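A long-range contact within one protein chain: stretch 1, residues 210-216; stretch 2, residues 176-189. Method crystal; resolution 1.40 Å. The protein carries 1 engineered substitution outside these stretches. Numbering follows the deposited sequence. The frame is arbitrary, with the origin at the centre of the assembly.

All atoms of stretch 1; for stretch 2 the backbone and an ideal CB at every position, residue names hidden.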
# COMPACT_ATOMS: atom_id res chain seq x y z
N ARG A 210 9.46 -7.09 -11.35
CA ARG A 210 9.71 -8.46 -11.73
C ARG A 210 11.11 -8.92 -11.33
O ARG A 210 11.35 -10.13 -11.28
CB ARG A 210 9.46 -8.66 -13.23
CG ARG A 210 7.99 -8.49 -13.63
CD ARG A 210 7.71 -8.80 -15.11
NE ARG A 210 8.44 -7.89 -15.97
CZ ARG A 210 9.59 -8.15 -16.59
NH1 ARG A 210 10.14 -9.35 -16.47
NH2 ARG A 210 10.17 -7.21 -17.31
N GLN A 211 12.01 -7.99 -11.01
CA GLN A 211 13.33 -8.37 -10.52
C GLN A 211 13.26 -9.02 -9.15
O GLN A 211 14.19 -9.73 -8.75
CB GLN A 211 14.24 -7.14 -10.42
CG GLN A 211 14.52 -6.41 -11.73
CD GLN A 211 15.52 -7.13 -12.58
OE1 GLN A 211 16.32 -7.91 -12.07
NE2 GLN A 211 15.49 -6.88 -13.87
N TRP A 212 12.16 -8.80 -8.42
CA TRP A 212 12.05 -9.16 -7.00
C TRP A 212 11.07 -10.31 -6.74
O TRP A 212 10.93 -10.74 -5.59
CB TRP A 212 11.58 -7.92 -6.23
CG TRP A 212 12.54 -6.80 -6.24
CD1 TRP A 212 12.69 -5.85 -7.21
CD2 TRP A 212 13.52 -6.52 -5.25
NE1 TRP A 212 13.70 -4.98 -6.86
CE2 TRP A 212 14.23 -5.38 -5.67
CE3 TRP A 212 13.88 -7.12 -4.03
CZ2 TRP A 212 15.26 -4.83 -4.92
CZ3 TRP A 212 14.89 -6.57 -3.30
CH2 TRP A 212 15.57 -5.44 -3.74
N LEU A 213 10.38 -10.81 -7.77
CA LEU A 213 9.21 -11.65 -7.61
C LEU A 213 9.31 -12.83 -8.56
O LEU A 213 9.35 -12.65 -9.78
CB LEU A 213 7.94 -10.83 -7.89
CG LEU A 213 7.73 -9.59 -7.03
CD1 LEU A 213 6.57 -8.74 -7.58
CD2 LEU A 213 7.46 -9.99 -5.59
N SER A 214 9.35 -14.05 -8.01
CA SER A 214 9.50 -15.25 -8.84
C SER A 214 8.24 -15.66 -9.58
O SER A 214 8.33 -16.34 -10.62
CB SER A 214 9.96 -16.41 -7.96
OG SER A 214 11.23 -16.10 -7.44
N HIS A 215 7.06 -15.31 -9.08
CA HIS A 215 5.78 -15.78 -9.62
C HIS A 215 4.89 -14.56 -9.73
O HIS A 215 4.20 -14.19 -8.76
CB HIS A 215 5.18 -16.87 -8.74
CG HIS A 215 6.06 -18.07 -8.62
ND1 HIS A 215 6.63 -18.45 -7.42
CD2 HIS A 215 6.52 -18.93 -9.55
CE1 HIS A 215 7.39 -19.52 -7.62
NE2 HIS A 215 7.34 -19.83 -8.90
N VAL A 216 4.90 -13.91 -10.89
CA VAL A 216 4.33 -12.57 -11.00
C VAL A 216 3.60 -12.42 -12.32
O VAL A 216 4.03 -12.93 -13.36
CB VAL A 216 5.42 -11.51 -10.82
CG1 VAL A 216 6.50 -11.65 -11.87
CG2 VAL A 216 4.83 -10.10 -10.81
N UNK A 176 15.17 1.91 -0.28
CA UNK A 176 15.88 1.67 -1.52
C UNK A 176 16.95 0.63 -1.26
O UNK A 176 17.62 0.67 -0.22
CB UNK A 176 16.48 2.96 -2.08
N UNK A 177 17.12 -0.28 -2.21
CA UNK A 177 18.19 -1.26 -2.19
C UNK A 177 19.09 -1.05 -3.41
O UNK A 177 18.63 -0.65 -4.47
CB UNK A 177 17.62 -2.68 -2.16
N UNK A 178 20.37 -1.37 -3.25
CA UNK A 178 21.29 -1.14 -4.37
C UNK A 178 20.98 -2.05 -5.54
O UNK A 178 21.16 -1.65 -6.69
CB UNK A 178 22.74 -1.35 -3.92
N UNK A 179 20.52 -3.27 -5.29
CA UNK A 179 20.23 -4.20 -6.37
C UNK A 179 19.26 -5.26 -5.87
O UNK A 179 19.19 -5.53 -4.67
CB UNK A 179 21.51 -4.84 -6.90
N UNK A 180 18.50 -5.88 -6.78
CA UNK A 180 17.58 -6.96 -6.38
C UNK A 180 18.26 -8.17 -5.76
O UNK A 180 17.58 -8.98 -5.12
CB UNK A 180 16.78 -7.42 -7.60
N UNK A 181 19.56 -8.33 -5.93
CA UNK A 181 20.20 -9.52 -5.37
C UNK A 181 20.52 -9.39 -3.90
O UNK A 181 21.09 -10.33 -3.32
CB UNK A 181 21.49 -9.83 -6.14
N UNK A 182 20.16 -8.27 -3.27
CA UNK A 182 20.34 -8.11 -1.83
C UNK A 182 19.56 -9.15 -1.03
O UNK A 182 19.94 -9.46 0.10
CB UNK A 182 19.91 -6.70 -1.40
N UNK A 183 18.48 -9.70 -1.58
CA UNK A 183 17.84 -10.82 -0.90
C UNK A 183 17.19 -11.73 -1.93
O UNK A 183 17.06 -11.37 -3.10
CB UNK A 183 16.81 -10.33 0.12
N UNK A 184 16.73 -12.91 -1.49
CA UNK A 184 16.07 -13.82 -2.42
C UNK A 184 14.78 -13.23 -2.94
O UNK A 184 14.11 -12.44 -2.24
CB UNK A 184 15.79 -15.17 -1.75
N UNK A 185 14.36 -13.60 -4.14
CA UNK A 185 13.06 -13.16 -4.63
C UNK A 185 11.95 -13.81 -3.82
O UNK A 185 12.11 -14.87 -3.21
CB UNK A 185 12.90 -13.49 -6.12
N UNK A 186 10.81 -13.14 -3.79
CA UNK A 186 9.66 -13.67 -3.09
C UNK A 186 8.95 -14.67 -3.97
O UNK A 186 8.84 -14.48 -5.18
CB UNK A 186 8.71 -12.55 -2.67
N UNK A 187 8.48 -15.76 -3.36
CA UNK A 187 7.77 -16.81 -4.07
C UNK A 187 6.26 -16.70 -3.97
O UNK A 187 5.55 -17.39 -4.71
CB UNK A 187 8.21 -18.18 -3.54
N UNK A 188 5.74 -15.85 -3.09
CA UNK A 188 4.30 -15.67 -3.03
C UNK A 188 3.79 -15.18 -4.39
O UNK A 188 4.35 -14.24 -4.95
CB UNK A 188 3.92 -14.69 -1.92
N UNK A 189 2.71 -15.76 -4.91
CA UNK A 189 2.18 -15.28 -6.20
C UNK A 189 1.78 -13.82 -6.10
O UNK A 189 1.14 -13.39 -5.13
CB UNK A 189 0.98 -16.12 -6.64

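At position 176 the CA-to-CB bond points away from stretch 1 and the ideal CB has none of its atoms within 5.5 Å, so the choice is open; the residue is His176, which makes no contact here. Position 177 differs: its CB points toward stretch 1 and the ideal CB lies 3.8 Å from Trp212 CH2. The extended backbone (phi/psi -118/149) admits most residues, and an aromatic or aliphatic group would suit the indole. Tyr177 uses chi1 m, bringing CD2 to 3.5 Å from Trp212 CH2; the two six-membered rings meet obliquely, with centroids 5.3 Å apart and planes at 44°.

Positions 178 and 179 both point away into space that stretch 1 leaves empty, where small or polar residues would do. They are Asp178 and Ser179. The latter contributes its backbone, Ser179 O approaching Trp212 CH2 at 3.7 Å, while its side chain serves stretch 2 itself: the backbone N of 181 donates to Ser179 OG at 3.0 Å.

Position 180 sits against the indole. Its ideal CB is 3.8 Å from Trp212 CE2 and 3.7 Å from Gln211 O, and phi/psi of -62/-17 is compatible with proline; a compact apolar side chain, such as alanine or proline, would fit. Pro180 places its CA over the face of the six-membered ring of Trp212, 3.7 Å from the centroid and 20° off the normal, a CH-pi contact. Pro180 CG also reaches Gln211 CB at 3.5 Å, so the ring touches two neighbouring residues of stretch 1.

Position 181 points away, and a polar residue is reasonable; it is Asp181. At 182 the ideal CB is still 5.1 Å from Trp212 CH2, which favours nothing in particular; Val182 makes no contact. At 183 the CB is directed sideways, 5.4 Å from Trp212 CZ3, so a short side chain could extend to the indole. Cys183, with chi1 p, sets SG 3.9 Å from Trp212 CZ3, at the ring edge.

Position 184 points away, and its phi of -65° allows proline; Pro184 it is. Position 185 points toward stretch 1, with its ideal CB 3.4 Å from both Ser214 OG and Trp212 O. Its phi of -67° again permits proline, among other modest side chains. Pro185 packs CG 3.3 Å from Ser214 OG.

At 186 the backbone carries the main link: its N donates to Trp212 O (3.0 Å, 164°) and its O accepts from Ser214 N (2.9 Å, 170°), forming a single beta bridge. The ideal CB is 4.1 Å from Leu213 CD2, inviting an aliphatic residue. Leu186 supplies one, its CB 4.0 Å from Leu213 CD2.

The backbone O of 187 accepts from His215 ND1 (3.1 Å, 160°), a bond any residue could make. A long side chain has room here; Arg187 passes Ser214, CG to CB 4.4 Å. Position 188 points away, with nothing of stretch 1 within 5.5 Å of its ideal CB, so many residues would do; it is Thr188. At 189, phi of -60° suits proline, and Pro189 CA makes a CA-H...O contact with His215 O at 3.4 Å.

Stretch 2 176-189: HYDSPDVCPPLRTP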
# COMPACT_ATOMS: atom_id res chain seq x y z
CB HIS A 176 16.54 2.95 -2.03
CG HIS A 176 17.32 2.76 -3.29
ND1 HIS A 176 18.69 2.66 -3.30
CD2 HIS A 176 16.91 2.63 -4.57
CE1 HIS A 176 19.10 2.49 -4.55
NE2 HIS A 176 18.04 2.47 -5.34
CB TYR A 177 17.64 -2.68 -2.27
CG TYR A 177 16.83 -3.13 -1.08
CD1 TYR A 177 17.45 -3.59 0.07
CD2 TYR A 177 15.44 -3.14 -1.12
CE1 TYR A 177 16.69 -4.03 1.16
CE2 TYR A 177 14.69 -3.57 -0.06
CZ TYR A 177 15.31 -4.01 1.08
OH TYR A 177 14.55 -4.46 2.16
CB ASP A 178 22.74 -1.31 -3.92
CG ASP A 178 23.24 -0.13 -3.12
OD1 ASP A 178 22.61 0.95 -3.19
OD2 ASP A 178 24.26 -0.28 -2.42
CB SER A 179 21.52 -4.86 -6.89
OG SER A 179 21.57 -6.22 -6.56
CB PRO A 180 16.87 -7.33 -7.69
CG PRO A 180 17.11 -6.15 -8.61
CD PRO A 180 18.44 -5.61 -8.23
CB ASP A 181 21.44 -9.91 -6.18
CG ASP A 181 22.57 -8.91 -6.06
OD1 ASP A 181 22.50 -8.00 -5.20
OD2 ASP A 181 23.54 -9.05 -6.83
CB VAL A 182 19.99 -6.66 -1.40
CG1 VAL A 182 19.88 -6.55 0.11
CG2 VAL A 182 21.06 -5.69 -1.92
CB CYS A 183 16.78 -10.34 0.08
SG CYS A 183 15.43 -9.50 -0.77
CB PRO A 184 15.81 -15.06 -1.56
CG PRO A 184 16.82 -14.98 -0.47
CD PRO A 184 16.95 -13.53 -0.18
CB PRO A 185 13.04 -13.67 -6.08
CG PRO A 185 13.92 -14.86 -6.05
CD PRO A 185 15.01 -14.55 -5.06
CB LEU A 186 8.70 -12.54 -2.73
CG LEU A 186 9.18 -11.56 -1.67
CD1 LEU A 186 7.98 -10.74 -1.17
CD2 LEU A 186 9.84 -12.27 -0.50
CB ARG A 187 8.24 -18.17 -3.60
CG ARG A 187 9.62 -18.51 -4.13
CD ARG A 187 10.71 -18.16 -3.15
NE ARG A 187 12.05 -18.30 -3.74
CZ ARG A 187 13.17 -18.43 -3.02
NH1 ARG A 187 13.11 -18.46 -1.70
NH2 ARG A 187 14.34 -18.54 -3.64
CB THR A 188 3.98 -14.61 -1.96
OG1 THR A 188 4.33 -15.10 -0.65
CG2 THR A 188 2.49 -14.24 -1.96
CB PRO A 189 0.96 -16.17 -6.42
CG PRO A 189 1.29 -17.42 -5.69
CD PRO A 189 1.99 -16.95 -4.44
O HOH W 1 12.55 -10.13 -3.33
O HOH W 2 6.50 -13.86 -6.68
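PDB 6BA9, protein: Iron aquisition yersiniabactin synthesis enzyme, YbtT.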